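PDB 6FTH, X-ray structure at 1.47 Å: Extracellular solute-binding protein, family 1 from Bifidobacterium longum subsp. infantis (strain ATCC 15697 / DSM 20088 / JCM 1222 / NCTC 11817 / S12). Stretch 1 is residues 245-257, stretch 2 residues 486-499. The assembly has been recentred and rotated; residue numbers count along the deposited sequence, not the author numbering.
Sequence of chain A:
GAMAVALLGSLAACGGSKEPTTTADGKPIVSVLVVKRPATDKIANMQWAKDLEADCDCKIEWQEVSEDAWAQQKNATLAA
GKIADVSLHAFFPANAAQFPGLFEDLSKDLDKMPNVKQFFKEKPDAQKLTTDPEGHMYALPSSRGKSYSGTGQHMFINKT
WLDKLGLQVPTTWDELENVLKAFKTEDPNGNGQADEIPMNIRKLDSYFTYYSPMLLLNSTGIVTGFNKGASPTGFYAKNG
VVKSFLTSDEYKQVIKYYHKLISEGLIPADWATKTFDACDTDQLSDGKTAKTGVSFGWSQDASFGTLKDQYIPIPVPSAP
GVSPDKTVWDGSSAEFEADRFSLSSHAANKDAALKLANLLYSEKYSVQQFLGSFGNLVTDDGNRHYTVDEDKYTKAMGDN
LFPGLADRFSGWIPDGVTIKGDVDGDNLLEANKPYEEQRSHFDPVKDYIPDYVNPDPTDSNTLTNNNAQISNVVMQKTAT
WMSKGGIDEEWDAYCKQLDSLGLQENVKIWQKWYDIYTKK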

ATOM      1  N   PHE A 245      12.897  11.466  -8.893  1.00 11.36           N
ATOM      2  CA  PHE A 245      14.137  10.976  -8.330  1.00 10.66           C
ATOM      3  C   PHE A 245      14.903  10.076  -9.288  1.00 13.18           C
ATOM      4  O   PHE A 245      16.050   9.743  -8.997  1.00 13.04           O
ATOM      5  CB  PHE A 245      13.942  10.308  -6.958  1.00 11.93           C
ATOM      6  CG  PHE A 245      13.001   9.114  -6.936  1.00 12.34           C
ATOM      7  CD1 PHE A 245      13.369   7.880  -7.464  1.00 13.21           C
ATOM      8  CD2 PHE A 245      11.793   9.212  -6.271  1.00 13.58           C
ATOM      9  CE1 PHE A 245      12.514   6.796  -7.388  1.00 12.48           C
ATOM     10  CE2 PHE A 245      10.915   8.127  -6.197  1.00 13.36           C
ATOM     11  CZ  PHE A 245      11.294   6.906  -6.736  1.00 13.60           C
ATOM     12  N   LEU A 246      14.320   9.727 -10.433  1.00 11.64           N
ATOM     13  CA  LEU A 246      14.949   8.770 -11.335  1.00 12.48           C
ATOM     14  C   LEU A 246      16.254   9.293 -11.899  1.00 13.95           C
ATOM     15  O   LEU A 246      17.096   8.493 -12.309  1.00 14.60           O
ATOM     16  CB  LEU A 246      14.000   8.439 -12.485  1.00 13.46           C
ATOM     17  CG  LEU A 246      12.705   7.739 -12.097  1.00 11.69           C
ATOM     18  CD1 LEU A 246      11.821   7.555 -13.332  1.00 14.88           C
ATOM     19  CD2 LEU A 246      12.964   6.390 -11.439  1.00 14.50           C
ATOM     20  N   THR A 247      16.441  10.614 -11.937  1.00 14.50           N
ATOM     21  CA  THR A 247      17.658  11.241 -12.442  1.00 13.44           C
ATOM     22  C   THR A 247      18.393  12.020 -11.357  1.00 16.30           C
ATOM     23  O   THR A 247      19.235  12.877 -11.659  1.00 16.73           O
ATOM     24  CB  THR A 247      17.338  12.158 -13.636  1.00 17.01           C
ATOM     25  OG1 THR A 247      16.402  13.156 -13.220  1.00 17.94           O
ATOM     26  CG2 THR A 247      16.753  11.369 -14.775  1.00 18.59           C
ATOM     27  N   SER A 248      18.106  11.730 -10.091  1.00 14.00           N
ATOM     28  CA  SER A 248      18.689  12.477  -8.987  1.00 15.49           C
ATOM     29  C   SER A 248      20.017  11.869  -8.545  1.00 13.78           C
ATOM     30  O   SER A 248      20.223  10.658  -8.629  1.00 13.92           O
ATOM     31  CB  SER A 248      17.739  12.498  -7.790  1.00 14.14           C
ATOM     32  OG  SER A 248      17.582  11.212  -7.225  1.00 12.98           O
ATOM     33  N   ASP A 249      20.900  12.723  -8.032  1.00 16.19           N
ATOM     34  CA  ASP A 249      22.120  12.238  -7.399  1.00 16.44           C
ATOM     35  C   ASP A 249      21.789  11.277  -6.254  1.00 16.11           C
ATOM     36  O   ASP A 249      22.517  10.305  -6.019  1.00 14.33           O
ATOM     37  CB  ASP A 249      22.936  13.423  -6.894  1.00 20.14           C
ATOM     38  CG  ASP A 249      23.477  14.300  -8.024  1.00 39.27           C
ATOM     39  OD1 ASP A 249      23.745  13.778  -9.140  1.00 39.58           O
ATOM     40  OD2 ASP A 249      23.659  15.519  -7.774  1.00 45.25           O
ATOM     41  N   GLU A 250      20.682  11.516  -5.556  1.00 15.37           N
ATOM     42  CA  GLU A 250      20.283  10.636  -4.461  1.00 13.55           C
ATOM     43  C   GLU A 250      20.065   9.204  -4.938  1.00 13.64           C
ATOM     44  O   GLU A 250      20.523   8.248  -4.294  1.00 12.35           O
ATOM     45  CB  GLU A 250      19.007  11.165  -3.833  1.00 13.30           C
ATOM     46  CG  GLU A 250      19.189  12.436  -3.039  1.00 13.62           C
ATOM     47  CD  GLU A 250      19.014  13.743  -3.828  1.00 15.42           C
ATOM     48  OE1 GLU A 250      19.128  13.763  -5.070  1.00 16.78           O
ATOM     49  OE2 GLU A 250      18.745  14.773  -3.173  1.00 18.37           O
ATOM     50  N   TYR A 251      19.327   9.034  -6.042  1.00 13.12           N
ATOM     51  CA  TYR A 251      19.092   7.706  -6.612  1.00 12.53           C
ATOM     52  C   TYR A 251      20.410   7.073  -7.048  1.00 13.35           C
ATOM     53  O   TYR A 251      20.670   5.888  -6.798  1.00 13.12           O
ATOM     54  CB  TYR A 251      18.122   7.843  -7.802  1.00 12.96           C
ATOM     55  CG  TYR A 251      17.534   6.569  -8.387  1.00 13.87           C
ATOM     56  CD1 TYR A 251      16.670   5.782  -7.646  1.00 13.82           C
ATOM     57  CD2 TYR A 251      17.804   6.195  -9.686  1.00 14.98           C
ATOM     58  CE1 TYR A 251      16.113   4.622  -8.178  1.00 15.99           C
ATOM     59  CE2 TYR A 251      17.246   5.049 -10.235  1.00 12.90           C
ATOM     60  CZ  TYR A 251      16.407   4.264  -9.473  1.00 14.66           C
ATOM     61  OH  TYR A 251      15.843   3.127  -9.969  1.00 14.96           O
ATOM     62  N   LYS A 252      21.259   7.851  -7.713  1.00 13.44           N
ATOM     63  CA  LYS A 252      22.581   7.354  -8.084  1.00 13.00           C
ATOM     64  C   LYS A 252      23.351   6.845  -6.860  1.00 13.77           C
ATOM     65  O   LYS A 252      23.972   5.779  -6.911  1.00 15.53           O
ATOM     66  CB  LYS A 252      23.372   8.463  -8.784  1.00 16.00           C
ATOM     67  CG  LYS A 252      24.792   8.023  -9.203  1.00 18.64           C
ATOM     68  CD  LYS A 252      25.470   8.882 -10.291  1.00 26.43           C
ATOM     69  CE  LYS A 252      25.396  10.357 -10.037  1.00 30.98           C
ATOM     70  NZ  LYS A 252      26.163  11.089 -11.096  1.00 43.13           N
ATOM     71  N   GLN A 253      23.335   7.599  -5.763  1.00 13.65           N
ATOM     72  CA  GLN A 253      24.073   7.211  -4.567  1.00 14.43           C
ATOM     73  C   GLN A 253      23.508   5.944  -3.935  1.00 13.96           C
ATOM     74  O   GLN A 253      24.274   5.105  -3.448  1.00 14.28           O
ATOM     75  CB  GLN A 253      24.111   8.372  -3.579  1.00 17.20           C
ATOM     76  CG  GLN A 253      24.953   9.575  -4.081  1.00 21.85           C
ATOM     77  CD  GLN A 253      26.272   9.146  -4.736  1.00 29.53           C
ATOM     78  OE1 GLN A 253      27.014   8.331  -4.184  1.00 31.55           O
ATOM     79  NE2 GLN A 253      26.548   9.667  -5.937  1.00 31.19           N
ATOM     80  N   VAL A 254      22.179   5.798  -3.918  1.00 13.55           N
ATOM     81  CA  VAL A 254      21.578   4.562  -3.417  1.00 13.45           C
ATOM     82  C   VAL A 254      22.058   3.375  -4.238  1.00 14.00           C
ATOM     83  O   VAL A 254      22.415   2.318  -3.695  1.00 13.93           O
ATOM     84  CB  VAL A 254      20.047   4.657  -3.436  1.00 12.54           C
ATOM     85  CG1 VAL A 254      19.434   3.292  -3.185  1.00 12.86           C
ATOM     86  CG2 VAL A 254      19.587   5.652  -2.406  1.00 12.96           C
ATOM     87  N   ILE A 255      22.045   3.520  -5.568  1.00 14.13           N
ATOM     88  CA  ILE A 255      22.490   2.437  -6.439  1.00 13.26           C
ATOM     89  C   ILE A 255      23.951   2.082  -6.167  1.00 13.64           C
ATOM     90  O   ILE A 255      24.313   0.895  -6.072  1.00 13.42           O
ATOM     91  CB  ILE A 255      22.242   2.814  -7.910  1.00 12.41           C
ATOM     92  CG1 ILE A 255      20.740   2.793  -8.214  1.00 14.30           C
ATOM     93  CG2 ILE A 255      22.984   1.830  -8.813  1.00 14.97           C
ATOM     94  CD1 ILE A 255      20.348   3.412  -9.534  1.00 15.70           C
ATOM     95  N   LYS A 256      24.812   3.087  -6.015  1.00 14.10           N
ATOM     96  CA  LYS A 256      26.224   2.815  -5.772  1.00 14.49           C
ATOM     97  C   LYS A 256      26.421   2.114  -4.430  1.00 15.87           C
ATOM     98  O   LYS A 256      27.264   1.216  -4.315  1.00 15.21           O
ATOM     99  CB  LYS A 256      27.027   4.106  -5.846  1.00 15.90           C
ATOM    100  CG  LYS A 256      27.168   4.629  -7.275  1.00 17.20           C
ATOM    101  CD  LYS A 256      28.056   5.867  -7.332  1.00 19.47           C
ATOM    102  CE  LYS A 256      29.529   5.499  -7.352  1.00 25.80           C
ATOM    103  NZ  LYS A 256      30.380   6.683  -7.651  1.00 39.23           N
ATOM    104  N   TYR A 257      25.651   2.510  -3.411  1.00 13.74           N
ATOM    105  CA  TYR A 257      25.747   1.860  -2.105  1.00 14.33           C
ATOM    106  C   TYR A 257      25.348   0.405  -2.211  1.00 13.90           C
ATOM    107  O   TYR A 257      26.055  -0.480  -1.702  1.00 14.99           O
ATOM    108  CB  TYR A 257      24.883   2.608  -1.083  1.00 13.35           C
ATOM    109  CG  TYR A 257      24.931   2.059   0.330  1.00 11.23           C
ATOM    110  CD1 TYR A 257      26.091   2.127   1.083  1.00 13.98           C
ATOM    111  CD2 TYR A 257      23.808   1.519   0.910  1.00 15.48           C
ATOM    112  CE1 TYR A 257      26.129   1.637   2.373  1.00 13.65           C
ATOM    113  CE2 TYR A 257      23.836   1.040   2.197  1.00 14.08           C
ATOM    114  CZ  TYR A 257      24.988   1.121   2.922  1.00 15.43           C
ATOM    115  OH  TYR A 257      25.008   0.634   4.210  1.00 15.62           O
ATOM    116  N   GLY A 486      28.965   0.203 -13.097  1.00 20.11           N
ATOM    117  CA  GLY A 486      28.951   0.925 -14.355  1.00 22.71           C
ATOM    118  C   GLY A 486      28.210   2.244 -14.333  1.00 23.87           C
ATOM    119  O   GLY A 486      28.207   2.947 -15.354  1.00 23.60           O
ATOM    120  N   ILE A 487      27.601   2.622 -13.209  1.00 21.57           N
ATOM    121  CA  ILE A 487      26.663   3.746 -13.215  1.00 18.45           C
ATOM    122  C   ILE A 487      27.360   5.056 -13.585  1.00 23.38           C
ATOM    123  O   ILE A 487      26.806   5.876 -14.330  1.00 22.10           O
ATOM    124  CB  ILE A 487      25.875   3.841 -11.891  1.00 20.70           C
ATOM    125  CG1 ILE A 487      24.775   4.895 -12.006  1.00 19.57           C
ATOM    126  CG2 ILE A 487      26.777   4.196 -10.715  1.00 19.23           C
ATOM    127  CD1 ILE A 487      23.745   4.811 -10.872  1.00 16.11           C
ATOM    128  N   ASP A 488      28.577   5.283 -13.084  1.00 23.35           N
ATOM    129  CA  ASP A 488      29.182   6.599 -13.246  1.00 26.41           C
ATOM    130  C   ASP A 488      29.360   6.945 -14.722  1.00 26.00           C
ATOM    131  O   ASP A 488      29.087   8.077 -15.137  1.00 27.33           O
ATOM    132  CB  ASP A 488      30.519   6.678 -12.513  1.00 32.63           C
ATOM    133  CG  ASP A 488      30.368   6.893 -10.997  1.00 35.26           C
ATOM    134  OD1 ASP A 488      29.352   7.455 -10.538  1.00 34.00           O
ATOM    135  OD2 ASP A 488      31.303   6.515 -10.265  1.00 39.16           O
ATOM    136  N   GLU A 489      29.785   5.986 -15.535  1.00 23.15           N
ATOM    137  CA  GLU A 489      30.038   6.277 -16.942  1.00 28.28           C
ATOM    138  C   GLU A 489      28.788   6.181 -17.816  1.00 26.25           C
ATOM    139  O   GLU A 489      28.811   6.652 -18.954  1.00 24.68           O
ATOM    140  CB  GLU A 489      31.136   5.349 -17.477  1.00 28.18           C
ATOM    141  CG  GLU A 489      30.791   3.871 -17.422  1.00 32.27           C
ATOM    142  CD  GLU A 489      31.368   3.146 -16.200  1.00 37.48           C
ATOM    143  OE1 GLU A 489      31.514   3.763 -15.116  1.00 34.78           O
ATOM    144  OE2 GLU A 489      31.674   1.941 -16.339  1.00 36.79           O
ATOM    145  N   GLU A 490      27.703   5.574 -17.328  1.00 20.61           N
ATOM    146  CA  GLU A 490      26.468   5.451 -18.094  1.00 17.76           C
ATOM    147  C   GLU A 490      25.371   6.408 -17.634  1.00 18.68           C
ATOM    148  O   GLU A 490      24.312   6.470 -18.269  1.00 18.65           O
ATOM    149  CB  GLU A 490      25.951   4.003 -18.031  1.00 19.10           C
ATOM    150  CG  GLU A 490      26.955   3.024 -18.615  1.00 22.64           C
ATOM    151  CD  GLU A 490      26.497   1.596 -18.607  1.00 27.28           C
ATOM    152  OE1 GLU A 490      25.413   1.277 -18.071  1.00 23.45           O
ATOM    153  OE2 GLU A 490      27.239   0.760 -19.156  1.00 35.15           O
ATOM    154  N   TRP A 491      25.600   7.145 -16.557  1.00 19.03           N
ATOM    155  CA  TRP A 491      24.534   7.934 -15.938  1.00 17.42           C
ATOM    156  C   TRP A 491      24.038   9.056 -16.850  1.00 18.21           C
ATOM    157  O   TRP A 491      22.830   9.250 -17.005  1.00 17.73           O
ATOM    158  CB  TRP A 491      25.055   8.502 -14.626  1.00 16.59           C
ATOM    159  CG  TRP A 491      24.092   9.346 -13.866  1.00 18.48           C
ATOM    160  CD1 TRP A 491      24.143  10.684 -13.730  1.00 19.02           C
ATOM    161  CD2 TRP A 491      22.948   8.906 -13.108  1.00 16.02           C
ATOM    162  NE1 TRP A 491      23.105  11.123 -12.957  1.00 19.29           N
ATOM    163  CE2 TRP A 491      22.356  10.046 -12.558  1.00 17.28           C
ATOM    164  CE3 TRP A 491      22.378   7.657 -12.848  1.00 17.21           C
ATOM    165  CZ2 TRP A 491      21.217   9.981 -11.743  1.00 17.55           C
ATOM    166  CZ3 TRP A 491      21.255   7.593 -12.059  1.00 18.22           C
ATOM    167  CH2 TRP A 491      20.678   8.749 -11.524  1.00 16.96           C
ATOM    168  N   ASP A 492      24.952   9.821 -17.451  1.00 19.27           N
ATOM    169  CA  ASP A 492      24.520  10.934 -18.294  1.00 22.07           C
ATOM    170  C   ASP A 492      23.663  10.449 -19.463  1.00 19.11           C
ATOM    171  O   ASP A 492      22.610  11.028 -19.759  1.00 18.00           O
ATOM    172  CB  ASP A 492      25.745  11.707 -18.782  1.00 21.32           C
ATOM    173  CG  ASP A 492      25.378  12.861 -19.708  1.00 35.49           C
ATOM    174  OD1 ASP A 492      24.818  13.864 -19.219  1.00 37.60           O
ATOM    175  OD2 ASP A 492      25.652  12.767 -20.925  1.00 38.74           O
ATOM    176  N   ALA A 493      24.072   9.371 -20.129  1.00 19.13           N
ATOM    177  CA  ALA A 493      23.275   8.886 -21.246  1.00 17.61           C
ATOM    178  C   ALA A 493      21.909   8.407 -20.771  1.00 20.39           C
ATOM    179  O   ALA A 493      20.899   8.608 -21.449  1.00 16.91           O
ATOM    180  CB  ALA A 493      24.019   7.760 -21.963  1.00 23.48           C
ATOM    181  N   TYR A 494      21.858   7.756 -19.607  1.00 15.74           N
ATOM    182  CA  TYR A 494      20.577   7.298 -19.088  1.00 16.19           C
ATOM    183  C   TYR A 494      19.638   8.472 -18.825  1.00 12.75           C
ATOM    184  O   TYR A 494      18.453   8.409 -19.176  1.00 14.00           O
ATOM    185  CB  TYR A 494      20.830   6.468 -17.824  1.00 15.28           C
ATOM    186  CG  TYR A 494      19.754   6.424 -16.760  1.00 14.39           C
ATOM    187  CD1 TYR A 494      18.775   5.472 -16.797  1.00 14.99           C
ATOM    188  CD2 TYR A 494      19.792   7.284 -15.671  1.00 14.81           C
ATOM    189  CE1 TYR A 494      17.816   5.399 -15.816  1.00 15.34           C
ATOM    190  CE2 TYR A 494      18.840   7.224 -14.675  1.00 14.73           C
ATOM    191  CZ  TYR A 494      17.862   6.278 -14.753  1.00 13.07           C
ATOM    192  OH  TYR A 494      16.899   6.172 -13.784  1.00 14.88           O
ATOM    193  N   CYS A 495      20.156   9.545 -18.219  1.00 14.79           N
ATOM    194  CA  CYS A 495      19.329  10.709 -17.910  1.00 14.45           C
ATOM    195  C   CYS A 495      18.784  11.325 -19.193  1.00 14.24           C
ATOM    196  O   CYS A 495      17.598  11.650 -19.283  1.00 16.23           O
ATOM    197  CB  CYS A 495      20.138  11.734 -17.115  1.00 16.16           C
ATOM    198  SG  CYS A 495      20.482  11.236 -15.399  1.00 16.74           S
ATOM    199  N   LYS A 496      19.626  11.439 -20.211  1.00 15.03           N
ATOM    200  CA  LYS A 496      19.142  11.970 -21.479  1.00 16.60           C
ATOM    201  C   LYS A 496      18.116  11.038 -22.104  1.00 14.91           C
ATOM    202  O   LYS A 496      17.142  11.487 -22.711  1.00 15.81           O
ATOM    203  CB  LYS A 496      20.325  12.180 -22.415  1.00 18.94           C
ATOM    204  CG  LYS A 496      21.272  13.257 -21.961  1.00 20.44           C
ATOM    205  CD  LYS A 496      22.522  13.225 -22.834  1.00 23.14           C
ATOM    206  CE  LYS A 496      23.194  14.573 -22.921  1.00 29.21           C
ATOM    207  NZ  LYS A 496      23.810  14.968 -21.644  1.00 36.69           N
ATOM    208  N   GLN A 497      18.313   9.729 -21.960  1.00 13.26           N
ATOM    209  CA  GLN A 497      17.352   8.785 -22.509  1.00 14.28           C
ATOM    210  C   GLN A 497      15.981   8.946 -21.859  1.00 14.07           C
ATOM    211  O   GLN A 497      14.955   8.928 -22.548  1.00 14.11           O
ATOM    212  CB  GLN A 497      17.865   7.337 -22.384  1.00 15.10           C
ATOM    213  CG  GLN A 497      16.984   6.309 -23.068  1.00 16.37           C
ATOM    214  CD  GLN A 497      17.579   4.911 -23.067  1.00 24.27           C
ATOM    215  OE1 GLN A 497      18.554   4.636 -22.376  1.00 28.34           O
ATOM    216  NE2 GLN A 497      16.999   4.032 -23.856  1.00 28.19           N
ATOM    217  N   LEU A 498      15.929   9.094 -20.525  1.00 13.22           N
ATOM    218  CA  LEU A 498      14.630   9.251 -19.868  1.00 13.22           C
ATOM    219  C   LEU A 498      13.944  10.535 -20.312  1.00 11.01           C
ATOM    220  O   LEU A 498      12.727  10.557 -20.529  1.00 12.85           O
ATOM    221  CB  LEU A 498      14.783   9.231 -18.341  1.00 14.19           C
ATOM    222  CG  LEU A 498      15.366   7.927 -17.755  1.00 13.32           C
ATOM    223  CD1 LEU A 498      15.117   7.899 -16.229  1.00 15.23           C
ATOM    224  CD2 LEU A 498      14.777   6.669 -18.410  1.00 15.29           C
ATOM    225  N   ASP A 499      14.722  11.597 -20.487  1.00 14.32           N
ATOM    226  CA  ASP A 499      14.173  12.853 -21.009  1.00 16.32           C
ATOM    227  C   ASP A 499      13.585  12.649 -22.399  1.00 17.64           C
ATOM    228  O   ASP A 499      12.489  13.136 -22.694  1.00 15.98           O
ATOM    229  CB  ASP A 499      15.263  13.921 -21.046  1.00 16.22           C
ATOM    230  CG  ASP A 499      15.587  14.493 -19.665  1.00 19.93           C
ATOM    231  OD1 ASP A 499      14.943  14.083 -18.682  1.00 21.06           O
ATOM    232  OD2 ASP A 499      16.492  15.349 -19.574  1.00 24.95           O
TER
HETATM  233  O   HOH W   1      22.091  13.588 -11.379  1.00 35.52           O
HETATM  234  O   HOH W   2      28.306  10.183 -13.565  1.00 37.09           O

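Two helices, 249-257 and 487-499, run roughly antiparallel, their N-to-C directions 148° apart and their axes no closer than 11.4 Å. That is wide for packed helices, and large side chains fill the gap. The backbones come nearer just before the first helix: Thr247 CA lies 5.7 Å from Cys495 CA, against 7.5 Å from Lys252 CA to Ile487 CA. Ser248 prepares the first helix, its OG accepting from Tyr251 N at 3.0 Å while donating to Phe245 O at 2.8 Å. The second helix starts after Gly486, whose backbone angles (phi 106°) by themselves call for glycine, and it is kinked where the N atoms of Asp492 and Ala493 lack bonds to the preceding turn.

Trp491 is the centrepiece, with the largest area covered by the opposing stretch. With chi1 at t, its indole reaches across to the start of the first helix, where CZ2 lies 3.5 Å from Thr247 C and 3.3 Å from Ser248 O. Lys252 lies over one face of the five-membered ring: its CD stands 3.8 Å from the centroid in a CH-pi contact, and NZ, 3.7 Å from the same centroid, adds a cation-pi interaction. Lysine suits this place because its methylenes and its charge can both use an aromatic face. Tyr251 meets the indole edge instead, CD2 to CH2 at 4.3 Å. The indole nitrogen is not wasted: Trp491 NE1 donates to a water at 3.1 Å, which in turn donates to Thr247 O and Asp249 OD1, tying the tryptophan to the helix start.

Beside it, buried Tyr494 uses its length to bring a hydroxyl to the backbone ahead of the first helix; Tyr494 OH donates to Leu246 O at 2.8 Å. Small and medium side chains suit the close backbone approach, with Thr247 CB resting 3.7 Å from Cys495 SG. Leu498 extends this packing, its CD1 lying 3.9 Å from Leu246 CB.

At the other end, buried Ile487 points toward the first helix. Its CD1 packs 3.7 Å from Ile255 CG2 and 3.8 Å from Lys252 CG, while its CG2 meets Lys256 CG at 3.5 Å. Lys256 thus lends its aliphatic part to the apolar contact before its amine forms a salt bridge with exposed Asp488, NZ to OD2 at 2.8 Å. The rule is economical: isoleucine and the aromatics fill the interior, and lysines cover them with methylenes while placing their charges over a ring or against a carboxylate.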